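Local coordinates for putative dihydrodipicolinate synthase (Thermus thermophilus, PDB 2PCQ), which belongs to the dihydrodipicolinate synthetase family, with a TIM barrel of eight parallel strands, and forms an assembly of four chains, at residues T8-E13 with L240-L245; Q26-L31 with L248-G253. All coordinates share one frame; numbering follows the deposited sequence.

In the fold
Contacts 1 and 2 illustrate how the tail of one long helix can be tied to the start of a barrel. Their centres lie about 12 Å apart, on the same side of the chain's centre, and their segments alternate along the sequence. Helix 216-247 carries Lys242 of contact 1 and runs into the 248-253 loop of contact 2. Leu245 O and Leu250 N, 2.9 Å apart, probably form a hydrogen bond at this exit. The loop then returns past contact 1, where Lys242 CE lies 3.4 Å from Ala252 O, and Pro9 CG packs 3.4 Å from Pro251 O. The potassium ion is bound by Ala143 and Val148, which belong to neither contact.

Contact 1 of 2, residues T8-E13 with L240-L245; sequences TPFDRE and LLKQAL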
loop_
_atom_site.group_PDB
_atom_site.type_symbol
_atom_site.label_atom_id
_atom_site.label_comp_id
_atom_site.label_asym_id
_atom_site.label_seq_id
_atom_site.Cartn_x
_atom_site.Cartn_y
_atom_site.Cartn_z
ATOM N N THR A 8 -9.817 -27.226 -8.661
ATOM C CA THR A 8 -9.364 -28.580 -8.380
ATOM C C THR A 8 -10.199 -29.060 -7.199
ATOM O O THR A 8 -10.092 -28.530 -6.093
ATOM C CB THR A 8 -7.873 -28.613 -8.011
ATOM O OG1 THR A 8 -7.105 -28.105 -9.108
ATOM C CG2 THR A 8 -7.433 -30.044 -7.712
ATOM N N PRO A 9 -11.057 -30.065 -7.427
ATOM C CA PRO A 9 -11.939 -30.635 -6.404
ATOM C C PRO A 9 -11.282 -31.367 -5.242
ATOM O O PRO A 9 -10.358 -32.150 -5.432
ATOM C CB PRO A 9 -12.842 -31.579 -7.206
ATOM C CG PRO A 9 -12.786 -31.033 -8.605
ATOM C CD PRO A 9 -11.334 -30.667 -8.742
ATOM N N PHE A 10 -11.785 -31.091 -4.042
ATOM C CA PHE A 10 -11.353 -31.738 -2.803
ATOM C C PHE A 10 -12.684 -32.098 -2.141
ATOM O O PHE A 10 -13.675 -31.398 -2.352
ATOM C CB PHE A 10 -10.623 -30.761 -1.865
ATOM C CG PHE A 10 -9.301 -30.268 -2.384
ATOM C CD1 PHE A 10 -8.184 -31.098 -2.389
ATOM C CD2 PHE A 10 -9.174 -28.965 -2.868
ATOM C CE1 PHE A 10 -6.954 -30.639 -2.867
ATOM C CE2 PHE A 10 -7.956 -28.495 -3.347
ATOM C CZ PHE A 10 -6.840 -29.334 -3.348
ATOM N N ASP A 11 -12.735 -33.180 -1.368
ATOM C CA ASP A 11 -13.979 -33.490 -0.672
ATOM C C ASP A 11 -13.970 -32.567 0.543
ATOM O O ASP A 11 -13.042 -31.774 0.700
ATOM C CB ASP A 11 -14.052 -34.962 -0.235
ATOM C CG ASP A 11 -12.861 -35.396 0.601
ATOM O OD1 ASP A 11 -12.347 -34.587 1.404
ATOM O OD2 ASP A 11 -12.452 -36.568 0.462
ATOM N N ARG A 12 -14.985 -32.661 1.397
ATOM C CA ARG A 12 -15.059 -31.805 2.579
ATOM C C ARG A 12 -13.876 -31.946 3.536
ATOM O O ARG A 12 -13.547 -31.003 4.260
ATOM C CB ARG A 12 -16.364 -32.059 3.339
ATOM C CG ARG A 12 -17.582 -31.384 2.725
ATOM C CD ARG A 12 -18.853 -31.759 3.470
ATOM N NE ARG A 12 -20.033 -31.099 2.921
ATOM C CZ ARG A 12 -20.293 -29.802 3.045
ATOM N NH1 ARG A 12 -19.457 -29.010 3.702
ATOM N NH2 ARG A 12 -21.392 -29.296 2.511
ATOM N N GLU A 13 -13.239 -33.113 3.542
ATOM C CA GLU A 13 -12.095 -33.342 4.423
ATOM C C GLU A 13 -10.779 -32.844 3.825
ATOM O O GLU A 13 -9.740 -32.869 4.486
ATOM C CB GLU A 13 -11.973 -34.830 4.767
ATOM C CG GLU A 13 -13.061 -35.358 5.694
ATOM C CD GLU A 13 -14.447 -35.294 5.078
ATOM O OE1 GLU A 13 -14.639 -35.860 3.980
ATOM O OE2 GLU A 13 -15.346 -34.683 5.696
ATOM N N LEU A 240 -16.565 -19.138 -3.521
ATOM C CA LEU A 240 -17.775 -18.780 -4.257
ATOM C C LEU A 240 -17.847 -19.521 -5.585
ATOM O O LEU A 240 -18.915 -19.980 -5.987
ATOM C CB LEU A 240 -17.841 -17.266 -4.502
ATOM C CG LEU A 240 -19.105 -16.764 -5.218
ATOM C CD1 LEU A 240 -20.342 -17.227 -4.456
ATOM C CD2 LEU A 240 -19.081 -15.240 -5.331
ATOM N N LEU A 241 -16.708 -19.644 -6.261
ATOM C CA LEU A 241 -16.653 -20.344 -7.541
ATOM C C LEU A 241 -17.089 -21.799 -7.397
ATOM O O LEU A 241 -17.915 -22.288 -8.165
ATOM C CB LEU A 241 -15.230 -20.297 -8.113
ATOM C CG LEU A 241 -14.996 -21.119 -9.386
ATOM C CD1 LEU A 241 -15.938 -20.633 -10.482
ATOM C CD2 LEU A 241 -13.540 -20.999 -9.824
ATOM N N LYS A 242 -16.528 -22.492 -6.412
ATOM C CA LYS A 242 -16.871 -23.889 -6.200
ATOM C C LYS A 242 -18.318 -24.074 -5.759
ATOM O O LYS A 242 -18.994 -24.996 -6.213
ATOM C CB LYS A 242 -15.916 -24.523 -5.186
ATOM C CG LYS A 242 -14.539 -24.827 -5.771
ATOM C CD LYS A 242 -13.689 -25.653 -4.814
ATOM C CE LYS A 242 -12.466 -26.206 -5.522
ATOM N NZ LYS A 242 -11.648 -27.071 -4.629
ATOM N N GLN A 243 -18.798 -23.199 -4.883
ATOM C CA GLN A 243 -20.174 -23.303 -4.420
ATOM C C GLN A 243 -21.140 -23.106 -5.589
ATOM O O GLN A 243 -22.180 -23.761 -5.661
ATOM C CB GLN A 243 -20.452 -22.276 -3.320
ATOM C CG GLN A 243 -21.903 -22.276 -2.842
ATOM C CD GLN A 243 -22.099 -21.479 -1.568
ATOM O OE1 GLN A 243 -21.410 -20.485 -1.332
ATOM N NE2 GLN A 243 -23.053 -21.903 -0.747
ATOM N N ALA A 244 -20.784 -22.214 -6.508
ATOM C CA ALA A 244 -21.617 -21.943 -7.677
ATOM C C ALA A 244 -21.647 -23.168 -8.588
ATOM O O ALA A 244 -22.705 -23.567 -9.078
ATOM C CB ALA A 244 -21.077 -20.742 -8.441
ATOM N N LEU A 245 -20.485 -23.764 -8.820
ATOM C CA LEU A 245 -20.424 -24.941 -9.667
ATOM C C LEU A 245 -21.203 -26.093 -9.038
ATOM O O LEU A 245 -21.921 -26.802 -9.739
ATOM C CB LEU A 245 -18.970 -25.344 -9.923
ATOM C CG LEU A 245 -18.236 -24.420 -10.899
ATOM C CD1 LEU A 245 -16.741 -24.683 -10.846
ATOM C CD2 LEU A 245 -18.774 -24.640 -12.308
#
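At the end of the TIM barrel where the strands deliver their C-termini, the loop leaving strand 2-6 offers the carbonyl of Thr8 to Lys242 of helix 216-247. The meeting is an instance of a long basic side chain reaching between backbones that stay well apart: the closest CA atoms, those of Pro9 and Lys242, remain 8.4 Å from each other. Lys242 starts with CG opposite its own carbonyl carbon (chi1 -76°) and then runs fully extended, which carries the ammonium group to the loop. There NZ donates a hydrogen bond to Thr8 O at 2.6 Å. The bond is bent at the acceptor, with a C=O...N angle of 134°, and NZ stands above the peptide plane, 41° out of it. CE of Lys242 follows at 3.4 Å from Thr8 O, so the last methylene also lies against the acceptor. NZ also lies 3.6 Å from Phe10 CD2, obliquely to the ring.

This buried ammonium has further partners, a salt bridge to Glu43 OE2 and a hydrogen bond to Tyr254 O, and the nearby carboxylate would be expected to favour its charged form. Thr8 turns its hydroxyl elsewhere, into a hydrogen bond between OG1 and Gly42 O, while a backbone bond joins Phe10 to Tyr254. Around this junction, Pro9 rests on Ala20, Phe21 and Leu24 of helix 18-28, and helix 266-278 packs against helix 216-247 through Phe269, which meets Leu240 and Ala244.

Contact 2 of 2, residues Q26-L31 with L248-G253; sequences QALEPL and LGLPAG
Leu250 splits its two methyl groups between neighbouring residues of helix 18-28, a compact example of a branched side chain serving two partners at once. Its CD2 meets the methyl CB of Ala27 at 3.7 Å, and its CD1 reaches CD2 of Leu28 at 3.9 Å. Both contacts are apolar, and the two leucine side chains approach each other at a slant, methyl against methyl. Ala27, on the partly exposed border, points its CB toward the loop. The CB of Leu28 points along the interface, yet the end of the side chain comes nearer; with chi1 at -65° its CG lies beside the backbone N, and of its two terminal branches it is CD2 that touches. Leu250 has the same kind of first torsion, and its CB bond already points toward the helix; its side chain and the Ala27 methyl together fill the 7.8 Å between the CA atoms of Ala27 and Leu250.

The second shell is largely backbone. Gly249 ends helix 216-247 in a Schellman motif, its phi of 89° turning the chain just before Leu250. Pro251 is the centre of an inverse gamma turn, closed by a weak hydrogen bond from Ala252 N to Leu250 O. Leu250 thus follows the helix cap directly and opens the gamma turn. On the other segment, residues 29-31 form a 3-10 segment, with Leu31 N bonded to Leu28 O, and the Glu29 carboxylate ties it to Arg62 N and Lys63 N.

Further out, Leu28 touches Asn198 and Leu283. Pro251 leans on Ala20 and Glu23, and Leu250 is also packed by Leu24 of helix 18-28 and Leu245 of helix 216-247, which places the loop between the first helix of the barrel and the long helix near the C-terminus.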
loop_
_atom_site.group_PDB
_atom_site.type_symbol
_atom_site.label_atom_id
_atom_site.label_comp_id
_atom_site.label_asym_id
_atom_site.label_seq_id
_atom_site.Cartn_x
_atom_site.Cartn_y
_atom_site.Cartn_z
ATOM N N GLN A 26 -14.262 -32.525 -18.195
ATOM C CA GLN A 26 -15.015 -33.026 -19.345
ATOM C C GLN A 26 -16.343 -32.302 -19.542
ATOM O O GLN A 26 -16.843 -32.206 -20.661
ATOM C CB GLN A 26 -15.274 -34.528 -19.191
ATOM C CG GLN A 26 -14.004 -35.360 -19.056
ATOM C CD GLN A 26 -14.284 -36.839 -18.826
ATOM O OE1 GLN A 26 -15.097 -37.208 -17.974
ATOM N NE2 GLN A 26 -13.601 -37.694 -19.579
ATOM N N ALA A 27 -16.908 -31.788 -18.455
ATOM C CA ALA A 27 -18.181 -31.080 -18.519
ATOM C C ALA A 27 -18.034 -29.641 -18.995
ATOM O O ALA A 27 -18.989 -29.045 -19.486
ATOM C CB ALA A 27 -18.854 -31.100 -17.159
ATOM N N LEU A 28 -16.837 -29.081 -18.858
ATOM C CA LEU A 28 -16.618 -27.699 -19.258
ATOM C C LEU A 28 -15.885 -27.507 -20.580
ATOM O O LEU A 28 -16.207 -26.598 -21.344
ATOM C CB LEU A 28 -15.856 -26.956 -18.150
ATOM C CG LEU A 28 -16.593 -26.792 -16.818
ATOM C CD1 LEU A 28 -15.645 -26.281 -15.741
ATOM C CD2 LEU A 28 -17.755 -25.836 -17.011
ATOM N N GLU A 29 -14.900 -28.359 -20.845
ATOM C CA GLU A 29 -14.089 -28.246 -22.054
ATOM C C GLU A 29 -14.837 -28.052 -23.376
ATOM O O GLU A 29 -14.397 -27.276 -24.227
ATOM C CB GLU A 29 -13.143 -29.450 -22.166
ATOM C CG GLU A 29 -12.128 -29.319 -23.297
ATOM C CD GLU A 29 -11.085 -30.420 -23.287
ATOM O OE1 GLU A 29 -11.469 -31.608 -23.318
ATOM O OE2 GLU A 29 -9.878 -30.095 -23.254
ATOM N N PRO A 30 -15.969 -28.751 -23.575
ATOM C CA PRO A 30 -16.713 -28.592 -24.833
ATOM C C PRO A 30 -17.244 -27.177 -25.059
ATOM O O PRO A 30 -17.425 -26.737 -26.197
ATOM C CB PRO A 30 -17.849 -29.603 -24.690
ATOM C CG PRO A 30 -17.229 -30.680 -23.851
ATOM C CD PRO A 30 -16.515 -29.872 -22.789
ATOM N N LEU A 31 -17.487 -26.471 -23.963
ATOM C CA LEU A 31 -18.032 -25.120 -24.016
ATOM C C LEU A 31 -17.001 -24.016 -24.209
ATOM O O LEU A 31 -17.370 -22.858 -24.421
ATOM C CB LEU A 31 -18.819 -24.850 -22.733
ATOM C CG LEU A 31 -20.042 -25.741 -22.501
ATOM C CD1 LEU A 31 -20.485 -25.667 -21.049
ATOM C CD2 LEU A 31 -21.161 -25.297 -23.433
ATOM N N LEU A 248 -24.822 -25.675 -9.583
ATOM C CA LEU A 248 -25.226 -25.991 -10.947
ATOM C C LEU A 248 -25.117 -27.488 -11.227
ATOM O O LEU A 248 -25.327 -27.932 -12.352
ATOM C CB LEU A 248 -24.361 -25.220 -11.949
ATOM C CG LEU A 248 -24.483 -23.695 -11.906
ATOM C CD1 LEU A 248 -23.474 -23.080 -12.857
ATOM C CD2 LEU A 248 -25.904 -23.283 -12.281
ATOM N N GLY A 249 -24.773 -28.261 -10.203
ATOM C CA GLY A 249 -24.670 -29.700 -10.371
ATOM C C GLY A 249 -23.333 -30.268 -10.815
ATOM O O GLY A 249 -23.235 -31.471 -11.036
ATOM N N LEU A 250 -22.306 -29.433 -10.956
ATOM C CA LEU A 250 -20.997 -29.941 -11.368
ATOM C C LEU A 250 -20.162 -30.326 -10.143
ATOM O O LEU A 250 -20.275 -29.705 -9.086
ATOM C CB LEU A 250 -20.258 -28.903 -12.221
ATOM C CG LEU A 250 -20.858 -28.646 -13.609
ATOM C CD1 LEU A 250 -19.991 -27.666 -14.377
ATOM C CD2 LEU A 250 -20.954 -29.953 -14.373
ATOM N N PRO A 251 -19.314 -31.362 -10.272
ATOM C CA PRO A 251 -18.461 -31.846 -9.180
ATOM C C PRO A 251 -17.218 -31.000 -8.869
ATOM O O PRO A 251 -16.095 -31.501 -8.918
ATOM C CB PRO A 251 -18.095 -33.254 -9.646
ATOM C CG PRO A 251 -17.929 -33.060 -11.116
ATOM C CD PRO A 251 -19.142 -32.199 -11.476
ATOM N N ALA A 252 -17.423 -29.731 -8.527
ATOM C CA ALA A 252 -16.315 -28.832 -8.219
ATOM C C ALA A 252 -15.690 -29.092 -6.852
ATOM O O ALA A 252 -14.567 -28.667 -6.583
ATOM C CB ALA A 252 -16.782 -27.386 -8.304
ATOM N N GLY A 253 -16.413 -29.786 -5.981
ATOM C CA GLY A 253 -15.874 -30.062 -4.664
ATOM C C GLY A 253 -15.823 -28.835 -3.763
ATOM O O GLY A 253 -16.544 -27.858 -3.983
#